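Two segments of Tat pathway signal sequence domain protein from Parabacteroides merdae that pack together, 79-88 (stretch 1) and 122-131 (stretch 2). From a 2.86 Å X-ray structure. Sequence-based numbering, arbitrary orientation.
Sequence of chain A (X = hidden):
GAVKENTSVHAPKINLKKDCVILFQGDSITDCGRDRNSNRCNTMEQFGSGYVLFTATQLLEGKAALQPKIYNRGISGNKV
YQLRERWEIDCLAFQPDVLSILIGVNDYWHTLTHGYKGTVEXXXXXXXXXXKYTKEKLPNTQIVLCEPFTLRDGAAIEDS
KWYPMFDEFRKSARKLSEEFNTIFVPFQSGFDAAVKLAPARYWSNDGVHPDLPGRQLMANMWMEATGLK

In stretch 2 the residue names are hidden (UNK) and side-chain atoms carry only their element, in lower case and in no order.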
# COMPACT_ATOMS: atom_id res chain seq x y z
N LYS A 79 -6.55 23.83 -7.71
CA LYS A 79 -6.02 24.93 -6.93
C LYS A 79 -7.02 25.18 -5.81
O LYS A 79 -8.13 24.62 -5.84
CB LYS A 79 -5.74 26.16 -7.81
CG LYS A 79 -4.50 25.96 -8.69
CD LYS A 79 -4.64 26.59 -10.06
CE LYS A 79 -5.33 25.68 -11.04
NZ LYS A 79 -6.38 26.38 -11.81
N VAL A 80 -6.64 25.95 -4.79
CA VAL A 80 -7.53 26.18 -3.64
C VAL A 80 -8.96 26.62 -4.08
O VAL A 80 -9.93 26.02 -3.62
CB VAL A 80 -6.95 27.15 -2.58
CG1 VAL A 80 -7.85 27.19 -1.36
CG2 VAL A 80 -5.55 26.72 -2.17
N TYR A 81 -9.09 27.62 -4.99
CA TYR A 81 -10.41 28.07 -5.44
C TYR A 81 -11.21 26.92 -6.04
O TYR A 81 -12.43 26.86 -5.85
CB TYR A 81 -10.32 29.24 -6.42
CG TYR A 81 -10.00 28.89 -7.86
CD1 TYR A 81 -8.68 28.69 -8.27
CD2 TYR A 81 -11.00 28.81 -8.81
CE1 TYR A 81 -8.38 28.41 -9.60
CE2 TYR A 81 -10.71 28.51 -10.14
CZ TYR A 81 -9.39 28.32 -10.53
OH TYR A 81 -9.12 28.04 -11.85
N GLN A 82 -10.53 26.00 -6.75
CA GLN A 82 -11.15 24.85 -7.40
C GLN A 82 -11.66 23.82 -6.38
O GLN A 82 -12.61 23.11 -6.69
CB GLN A 82 -10.21 24.22 -8.41
CG GLN A 82 -10.28 24.94 -9.75
CD GLN A 82 -9.07 24.74 -10.62
OE1 GLN A 82 -7.99 24.33 -10.18
NE2 GLN A 82 -9.23 25.07 -11.89
N LEU A 83 -11.08 23.78 -5.16
CA LEU A 83 -11.57 22.91 -4.07
C LEU A 83 -12.87 23.51 -3.55
O LEU A 83 -13.84 22.78 -3.38
CB LEU A 83 -10.58 22.73 -2.90
CG LEU A 83 -9.27 21.99 -3.13
CD1 LEU A 83 -8.53 21.84 -1.83
CD2 LEU A 83 -9.48 20.62 -3.75
N ARG A 84 -12.88 24.83 -3.29
CA ARG A 84 -14.06 25.54 -2.81
C ARG A 84 -15.26 25.37 -3.81
O ARG A 84 -16.37 25.09 -3.35
CB ARG A 84 -13.73 27.03 -2.57
CG ARG A 84 -14.86 27.88 -1.98
CD ARG A 84 -15.27 27.49 -0.56
NE ARG A 84 -16.34 28.33 -0.02
CZ ARG A 84 -17.64 28.15 -0.26
NH1 ARG A 84 -18.04 27.16 -1.05
NH2 ARG A 84 -18.54 28.97 0.27
N GLU A 85 -15.03 25.47 -5.14
CA GLU A 85 -16.02 25.28 -6.20
C GLU A 85 -16.84 23.99 -6.08
O GLU A 85 -17.92 23.92 -6.66
CB GLU A 85 -15.33 25.20 -7.56
CG GLU A 85 -14.83 26.49 -8.17
CD GLU A 85 -14.17 26.26 -9.52
OE1 GLU A 85 -13.74 25.12 -9.81
OE2 GLU A 85 -14.09 27.25 -10.29
N ARG A 86 -16.30 22.94 -5.41
CA ARG A 86 -16.95 21.63 -5.28
C ARG A 86 -16.94 21.15 -3.84
O ARG A 86 -17.13 19.95 -3.58
CB ARG A 86 -16.26 20.60 -6.21
CG ARG A 86 -14.74 20.56 -6.07
CD ARG A 86 -14.09 19.57 -7.02
NE ARG A 86 -12.66 19.38 -6.73
CZ ARG A 86 -12.18 18.43 -5.93
NH1 ARG A 86 -13.00 17.57 -5.33
NH2 ARG A 86 -10.87 18.32 -5.74
N TRP A 87 -16.73 22.08 -2.91
CA TRP A 87 -16.61 21.77 -1.49
C TRP A 87 -17.90 21.20 -0.89
O TRP A 87 -17.83 20.43 0.07
CB TRP A 87 -16.18 23.03 -0.74
CG TRP A 87 -15.40 22.73 0.50
CD1 TRP A 87 -15.76 23.03 1.77
CD2 TRP A 87 -14.16 22.00 0.59
NE1 TRP A 87 -14.80 22.59 2.65
CE2 TRP A 87 -13.81 21.96 1.95
CE3 TRP A 87 -13.28 21.44 -0.35
CZ2 TRP A 87 -12.62 21.36 2.40
CZ3 TRP A 87 -12.11 20.85 0.09
CH2 TRP A 87 -11.79 20.81 1.45
N GLU A 88 -19.06 21.57 -1.43
CA GLU A 88 -20.36 21.11 -0.93
C GLU A 88 -20.60 19.65 -1.28
O GLU A 88 -20.97 18.88 -0.41
CB GLU A 88 -21.51 21.99 -1.46
CG GLU A 88 -21.55 23.41 -0.90
CD GLU A 88 -20.41 24.36 -1.25
OE1 GLU A 88 -20.00 24.42 -2.44
OE2 GLU A 88 -19.92 25.05 -0.33
N UNK A 122 -2.92 35.04 -2.89
CA UNK A 122 -4.13 34.38 -3.39
C UNK A 122 -4.35 33.09 -2.63
O UNK A 122 -5.38 32.93 -1.99
c UNK A 122 -5.35 33.66 -5.49
c UNK A 122 -4.04 34.10 -4.91
o UNK A 122 -3.59 35.27 -5.59
N UNK A 123 -3.31 32.22 -2.65
CA UNK A 123 -3.25 30.91 -2.02
C UNK A 123 -3.57 30.97 -0.51
O UNK A 123 -4.48 30.26 -0.06
o UNK A 123 -0.91 25.43 0.54
c UNK A 123 -1.14 26.62 -0.12
c UNK A 123 -2.24 27.82 -1.89
c UNK A 123 -0.71 28.96 -0.45
c UNK A 123 -1.85 30.29 -2.28
c UNK A 123 -1.59 29.00 -1.53
c UNK A 123 -2.04 26.65 -1.18
c UNK A 123 -0.48 27.78 0.25
N UNK A 124 -2.84 31.81 0.26
CA UNK A 124 -3.02 31.93 1.71
C UNK A 124 -4.42 32.48 2.07
O UNK A 124 -5.04 31.96 2.99
c UNK A 124 -1.91 32.80 2.35
o UNK A 124 0.36 33.35 4.48
c UNK A 124 -1.81 32.63 3.86
o UNK A 124 -1.36 34.53 5.22
c UNK A 124 -0.87 33.58 4.56
N UNK A 125 -4.92 33.47 1.34
CA UNK A 125 -6.25 34.01 1.60
C UNK A 125 -7.36 33.00 1.28
O UNK A 125 -8.28 32.83 2.08
c UNK A 125 -6.48 35.31 0.83
o UNK A 125 -5.53 36.68 2.55
n UNK A 125 -5.05 37.19 0.43
c UNK A 125 -5.64 36.45 1.34
N UNK A 126 -7.25 32.32 0.13
CA UNK A 126 -8.21 31.32 -0.34
C UNK A 126 -8.28 30.11 0.61
O UNK A 126 -9.39 29.64 0.90
c UNK A 126 -7.90 30.87 -1.77
o UNK A 126 -8.58 33.04 -2.56
o UNK A 126 -8.23 31.46 -4.06
c UNK A 126 -8.27 31.85 -2.88
N UNK A 127 -7.11 29.64 1.10
CA UNK A 127 -7.02 28.50 2.02
C UNK A 127 -7.61 28.87 3.39
O UNK A 127 -8.38 28.09 3.95
c UNK A 127 -3.94 26.08 2.24
c UNK A 127 -6.36 25.53 2.08
c UNK A 127 -5.33 26.53 2.62
c UNK A 127 -5.57 28.00 2.14
N UNK A 128 -7.32 30.11 3.85
CA UNK A 128 -7.85 30.64 5.10
C UNK A 128 -9.38 30.58 5.03
O UNK A 128 -10.02 30.00 5.91
n UNK A 128 -5.71 33.73 7.32
c UNK A 128 -7.85 32.63 6.71
n UNK A 128 -3.50 34.11 6.77
c UNK A 128 -4.80 34.36 6.59
c UNK A 128 -7.16 33.90 7.17
c UNK A 128 -7.35 32.08 5.37
n UNK A 128 -5.17 35.27 5.68
N UNK A 129 -9.92 31.10 3.91
CA UNK A 129 -11.34 31.17 3.60
C UNK A 129 -11.96 29.77 3.57
O UNK A 129 -13.01 29.58 4.19
c UNK A 129 -11.56 31.88 2.28
N UNK A 130 -11.28 28.80 2.90
CA UNK A 130 -11.72 27.40 2.81
C UNK A 130 -11.75 26.70 4.18
O UNK A 130 -12.67 25.93 4.46
c UNK A 130 -11.36 25.18 1.44
c UNK A 130 -12.71 25.24 0.78
c UNK A 130 -10.84 26.59 1.84
c UNK A 130 -10.40 24.48 0.49
N UNK A 131 -10.74 26.98 5.03
CA UNK A 131 -10.64 26.41 6.37
C UNK A 131 -11.66 27.05 7.32
O UNK A 131 -12.23 26.34 8.15
c UNK A 131 -9.20 26.56 6.90
c UNK A 131 -8.32 24.18 6.60
c UNK A 131 -6.73 26.21 6.42
c UNK A 131 -8.16 25.68 6.21

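Stretch 2 is helical throughout and packs against the short helix that starts at V80 and the type I turn from R84 to W87. Position 122 has three side-chain atoms, a carbon carrying one oxygen and one carbon; this beta-branched hydroxyl side chain lies out of reach of stretch 1 and is T122. At position 123 one carbon leads to a six-carbon ring bearing an oxygen, and the ring lies near the V80 side chain, which it meets obliquely. This is Y123. Its CA-to-CB bond points sideways, yet the ring comes nearer, and V80 CG2 approaches Y123 CD1 at 3.5 Å.

Position 124 carries three carbons, the third with two oxygens, and its CA-to-CB bond points away from stretch 1: E124. Two carbons, the second bearing one oxygen and one nitrogen in the model, mark position 125 as an amide, N125, which is exposed and makes no contact. Position 126 also has two carbons, but the second holds two oxygens; the CA-to-CB bond points toward stretch 1, and the side chain meets V80 and Y81. It is D126; its OD2 lies 3.9 Å from Y81 CB, and its CB is 3.7 Å from V80 CG1.

Position 127 has four carbons forked at the second, and the fork lies near V80 CG1, which identifies L127. Its backbone N is 3.5 Å from V80 CG1, while its CD1 is 4.1 Å from the same methyl. Position 128 shows three carbons, a nitrogen, and a carbon carrying two further nitrogens, a guanidinium. Its CA-to-CB bond points away from stretch 1, and the side chain makes no contact there. This is R128, whose NH2 forms a salt bridge with E124 OE2 at 2.7 Å, one helical turn earlier.

A single carbon at position 129 gives A129, too short to touch stretch 1 although its CA-to-CB bond points toward it. Position 130 again has four carbons forked at the second, and its end approaches L83, R84 and W87. This is L130: CD2 lies 3.8 Å from L83 CB, and CD1 lies 3.7 Å from R84 CD. The same CD1 sits over a face of W87, 3.5 Å from the centroid of the five-membered ring and 10° off its normal, a CH-pi contact. Position 131, another four-carbon fork, makes no contact across the interface and is L131.

The contact rests on two interlocking side chains. V80 fits as a knob among Y123, D126, L127 and L130, while L130 packs against L83 and R84 and sets CD1 over one face of the W87 indole. No hydrogen bond crosses between the stretches, so shape and apolar packing hold together two helices whose axes run 24° apart in direction and approach to 9.4 Å.

Stretch 2 122-131: TYENDLRALL
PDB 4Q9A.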